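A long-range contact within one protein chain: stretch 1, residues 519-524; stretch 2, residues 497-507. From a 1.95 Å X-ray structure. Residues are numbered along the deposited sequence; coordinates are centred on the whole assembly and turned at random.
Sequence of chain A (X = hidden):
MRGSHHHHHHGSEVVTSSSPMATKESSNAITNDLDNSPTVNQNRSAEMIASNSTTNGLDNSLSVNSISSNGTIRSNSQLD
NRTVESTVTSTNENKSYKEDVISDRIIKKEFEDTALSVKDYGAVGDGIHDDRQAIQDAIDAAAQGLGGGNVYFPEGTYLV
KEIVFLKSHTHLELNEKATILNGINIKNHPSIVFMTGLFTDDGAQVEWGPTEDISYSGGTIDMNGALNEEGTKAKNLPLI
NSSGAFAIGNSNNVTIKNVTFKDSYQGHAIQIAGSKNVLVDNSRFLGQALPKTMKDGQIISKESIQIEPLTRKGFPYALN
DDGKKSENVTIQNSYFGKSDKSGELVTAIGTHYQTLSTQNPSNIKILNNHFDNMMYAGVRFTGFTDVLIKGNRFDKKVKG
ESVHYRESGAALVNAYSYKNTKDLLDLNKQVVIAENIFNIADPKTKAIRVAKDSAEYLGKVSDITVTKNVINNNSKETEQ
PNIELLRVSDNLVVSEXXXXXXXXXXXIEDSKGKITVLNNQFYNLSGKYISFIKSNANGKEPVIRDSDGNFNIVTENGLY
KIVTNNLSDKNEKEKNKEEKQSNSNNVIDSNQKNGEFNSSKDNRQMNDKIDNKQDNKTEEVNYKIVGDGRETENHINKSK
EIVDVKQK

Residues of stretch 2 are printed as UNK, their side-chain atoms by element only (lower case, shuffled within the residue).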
# COMPACT_ATOMS: atom_id res chain seq x y z
N ASN A 519 17.46 20.89 12.30
CA ASN A 519 16.50 21.94 12.08
C ASN A 519 15.05 21.59 11.77
O ASN A 519 14.50 22.02 10.75
CB ASN A 519 17.05 22.87 11.01
CG ASN A 519 18.49 23.28 11.29
OD1 ASN A 519 18.81 23.74 12.39
ND2 ASN A 519 19.37 23.10 10.32
N ASN A 520 14.44 20.82 12.65
CA ASN A 520 13.04 20.48 12.50
C ASN A 520 12.32 21.64 13.19
O ASN A 520 12.93 22.34 13.99
CB ASN A 520 12.74 19.15 13.20
CG ASN A 520 13.44 17.98 12.53
OD1 ASN A 520 13.03 17.53 11.46
ND2 ASN A 520 14.50 17.48 13.16
N GLN A 521 11.05 21.85 12.87
CA GLN A 521 10.27 22.93 13.47
C GLN A 521 9.08 22.37 14.25
O GLN A 521 8.44 21.41 13.81
CB GLN A 521 9.79 23.90 12.39
CG GLN A 521 10.85 24.89 11.93
CD GLN A 521 10.45 25.64 10.68
OE1 GLN A 521 9.31 26.11 10.56
NE2 GLN A 521 11.38 25.77 9.73
N PHE A 522 8.80 22.96 15.40
CA PHE A 522 7.70 22.50 16.25
C PHE A 522 6.81 23.66 16.68
O PHE A 522 7.30 24.72 17.06
CB PHE A 522 8.26 21.80 17.49
CG PHE A 522 9.26 20.73 17.17
CD1 PHE A 522 8.85 19.43 16.90
CD2 PHE A 522 10.62 21.03 17.13
CE1 PHE A 522 9.79 18.43 16.60
CE2 PHE A 522 11.56 20.05 16.83
CZ PHE A 522 11.15 18.75 16.56
N TYR A 523 5.50 23.45 16.61
CA TYR A 523 4.54 24.49 16.99
C TYR A 523 3.38 23.91 17.79
O TYR A 523 2.83 22.87 17.45
CB TYR A 523 3.96 25.15 15.74
CG TYR A 523 4.99 25.71 14.80
CD1 TYR A 523 5.53 26.97 15.01
CD2 TYR A 523 5.42 24.98 13.69
CE1 TYR A 523 6.49 27.50 14.13
CE2 TYR A 523 6.37 25.48 12.82
CZ TYR A 523 6.90 26.74 13.04
OH TYR A 523 7.84 27.25 12.18
N ASN A 524 3.03 24.61 18.87
CA ASN A 524 1.92 24.21 19.71
C ASN A 524 1.94 22.75 20.16
O ASN A 524 0.91 22.07 20.12
CB ASN A 524 0.61 24.52 18.98
CG ASN A 524 0.57 25.94 18.43
OD1 ASN A 524 0.66 26.91 19.19
ND2 ASN A 524 0.44 26.06 17.12
N UNK A 497 11.67 18.87 9.23
CA UNK A 497 10.27 18.49 9.27
C UNK A 497 9.54 19.55 10.10
O UNK A 497 10.12 20.12 11.03
o UNK A 497 10.26 15.59 8.07
c UNK A 497 10.77 15.99 9.12
n UNK A 497 11.90 15.50 9.60
c UNK A 497 10.11 17.11 9.93
N UNK A 498 8.28 19.82 9.75
CA UNK A 498 7.47 20.80 10.47
C UNK A 498 6.32 20.07 11.16
O UNK A 498 5.52 19.40 10.50
c UNK A 498 6.91 21.87 9.52
o UNK A 498 7.93 22.72 9.03
N UNK A 499 6.23 20.20 12.48
CA UNK A 499 5.18 19.55 13.24
C UNK A 499 4.29 20.55 13.98
O UNK A 499 4.75 21.24 14.89
c UNK A 499 7.35 16.56 14.44
c UNK A 499 4.65 17.83 14.99
c UNK A 499 5.77 18.56 14.26
c UNK A 499 6.68 17.57 13.53
N UNK A 500 3.02 20.63 13.58
CA UNK A 500 2.06 21.54 14.21
C UNK A 500 1.04 20.80 15.07
O UNK A 500 0.10 20.20 14.54
c UNK A 500 3.62 24.85 10.56
c UNK A 500 2.87 25.41 11.59
c UNK A 500 1.27 22.33 13.15
c UNK A 500 3.63 23.47 10.39
c UNK A 500 2.12 24.59 12.43
c UNK A 500 2.12 23.20 12.27
c UNK A 500 2.88 22.65 11.24
N UNK A 501 1.23 20.82 16.39
CA UNK A 501 0.28 20.17 17.27
C UNK A 501 0.64 18.79 17.78
O UNK A 501 1.51 18.11 17.25
N UNK A 502 -0.05 18.38 18.84
CA UNK A 502 0.20 17.07 19.42
C UNK A 502 0.90 17.15 20.76
O UNK A 502 0.91 18.19 21.42
N UNK A 503 1.49 16.03 21.16
CA UNK A 503 2.20 15.94 22.43
C UNK A 503 3.70 15.89 22.15
O UNK A 503 4.39 16.91 22.23
c UNK A 503 1.64 13.46 26.81
c UNK A 503 1.75 14.69 23.18
c UNK A 503 2.20 14.60 24.63
c UNK A 503 1.11 13.92 25.47
n UNK A 503 2.59 12.33 26.66
N UNK A 504 4.21 14.71 21.81
CA UNK A 504 5.62 14.56 21.49
C UNK A 504 5.80 14.77 20.00
O UNK A 504 4.90 14.47 19.21
c UNK A 504 6.11 13.16 21.87
c UNK A 504 6.00 12.85 23.35
o UNK A 504 4.04 11.50 23.14
c UNK A 504 5.19 11.59 23.63
o UNK A 504 5.70 10.70 24.33
N UNK A 505 6.95 15.31 19.61
CA UNK A 505 7.20 15.55 18.20
C UNK A 505 7.89 14.34 17.60
O UNK A 505 7.27 13.51 16.95
N UNK A 506 9.20 14.25 17.84
CA UNK A 506 10.00 13.16 17.33
C UNK A 506 10.58 12.30 18.45
O UNK A 506 11.10 12.82 19.44
c UNK A 506 11.69 15.30 14.56
c UNK A 506 12.10 12.53 16.07
c UNK A 506 10.65 14.43 15.26
c UNK A 506 11.18 13.69 16.48
N UNK A 507 10.47 10.99 18.29
CA UNK A 507 11.02 10.06 19.27
C UNK A 507 11.99 9.13 18.56
O UNK A 507 11.61 8.45 17.60
c UNK A 507 8.97 10.07 20.74
c UNK A 507 9.93 9.20 19.94
c UNK A 507 10.58 8.17 20.86
O HOH W 1 -1.79 20.35 20.54

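Position 497 carries two side-chain carbons, the second holding one oxygen and one nitrogen. Its backbone N donates to Asn520 OD1 at 2.9 Å, and the side-chain nitrogen lies 3.0 Å from the same Asn520 OD1. The branched amide at the second carbon makes this Asn497. Its ND2 donates to Asn520 OD1, so one oxygen accepts two bonds from one residue. Gln521 N donates to Asn497 O at 2.7 Å, which starts the backbone ladder.

Position 498 has one carbon and then one oxygen. The oxygen stays 4.0 Å from Gln521 OE1, and no hydrogen bond joins them. A lone hydroxymethyl group identifies Ser498. Its CA makes a CA-H...O contact with Gln521 O at 3.5 Å.

Position 499 has four carbons, forked at the first, with one arm two carbons long. The tip of that arm comes within 3.8 Å of Phe522 CE1. The beta fork and unequal arms fit isoleucine, Ile499. Its N donates to Gln521 O at 2.8 Å, and its O accepts from Tyr523 N at 2.9 Å.

Position 500 shows one carbon and then a ring of six carbons. The ring stacks, offset, on the Tyr523 ring, with centroids 4.5 Å apart and planes at 20°. There is no oxygen on the ring, so this is Phe500. Tyr523 CD2 sits over one face of the Phe500 ring, 3.3 Å from Phe500 CE2.

Position 501 has no side-chain atoms and is Gly501. At its backbone angles a CB would be jammed against the preceding carbonyl O. Its N donates to Tyr523 O at 2.8 Å, and its CA approaches Asn524 O at 3.5 Å.

Position 502 also lacks a side chain: Gly502. Its backbone angles likewise call for glycine. A water accepts from Gly502 N at 3.1 Å and donates to Asn524 O at 3.2 Å, bridging the stretches.

Position 503 has four carbons in a row ending in nitrogen. Its CA-to-CB bond points away from stretch 1, and the side chain touches nothing there. This is Lys503.

Position 504 has three carbons, the third carrying two oxygens. Its CA-to-CB bond also points away, and it makes no contact with stretch 1. This is Glu504. A long salt bridge joins Lys503 NZ to Glu504 OE1 at 3.9 Å.

Position 505 has no side-chain atoms and is Gly505. Its CA lies 4.2 Å from Phe522 CE1. An ideal CB would fall 2.8 Å from that same Phe522 CE1, a clash.

Position 506 has four carbons, forked at the first, with one two-carbon arm. The end of the long arm lies 4.0 Å from Phe522 CZ, at the edge of that ring, and 3.8 Å from Asn520 CG. This is Ile506.

Position 507 has one carbon carrying two more, and it is out of reach of stretch 1. This is Val507.

The contact is a parallel strand pairing. Backbone hydrogen bonds set the register, with Gln521 beside Ser498, Phe522 beside Ile499 and Tyr523 beside Phe500. Tyr523 and Phe500 stack on one face of the sheet. Phe522 and Ile499 pack on the other.

Stretch 2 497-507: NSIFGGKEGIV
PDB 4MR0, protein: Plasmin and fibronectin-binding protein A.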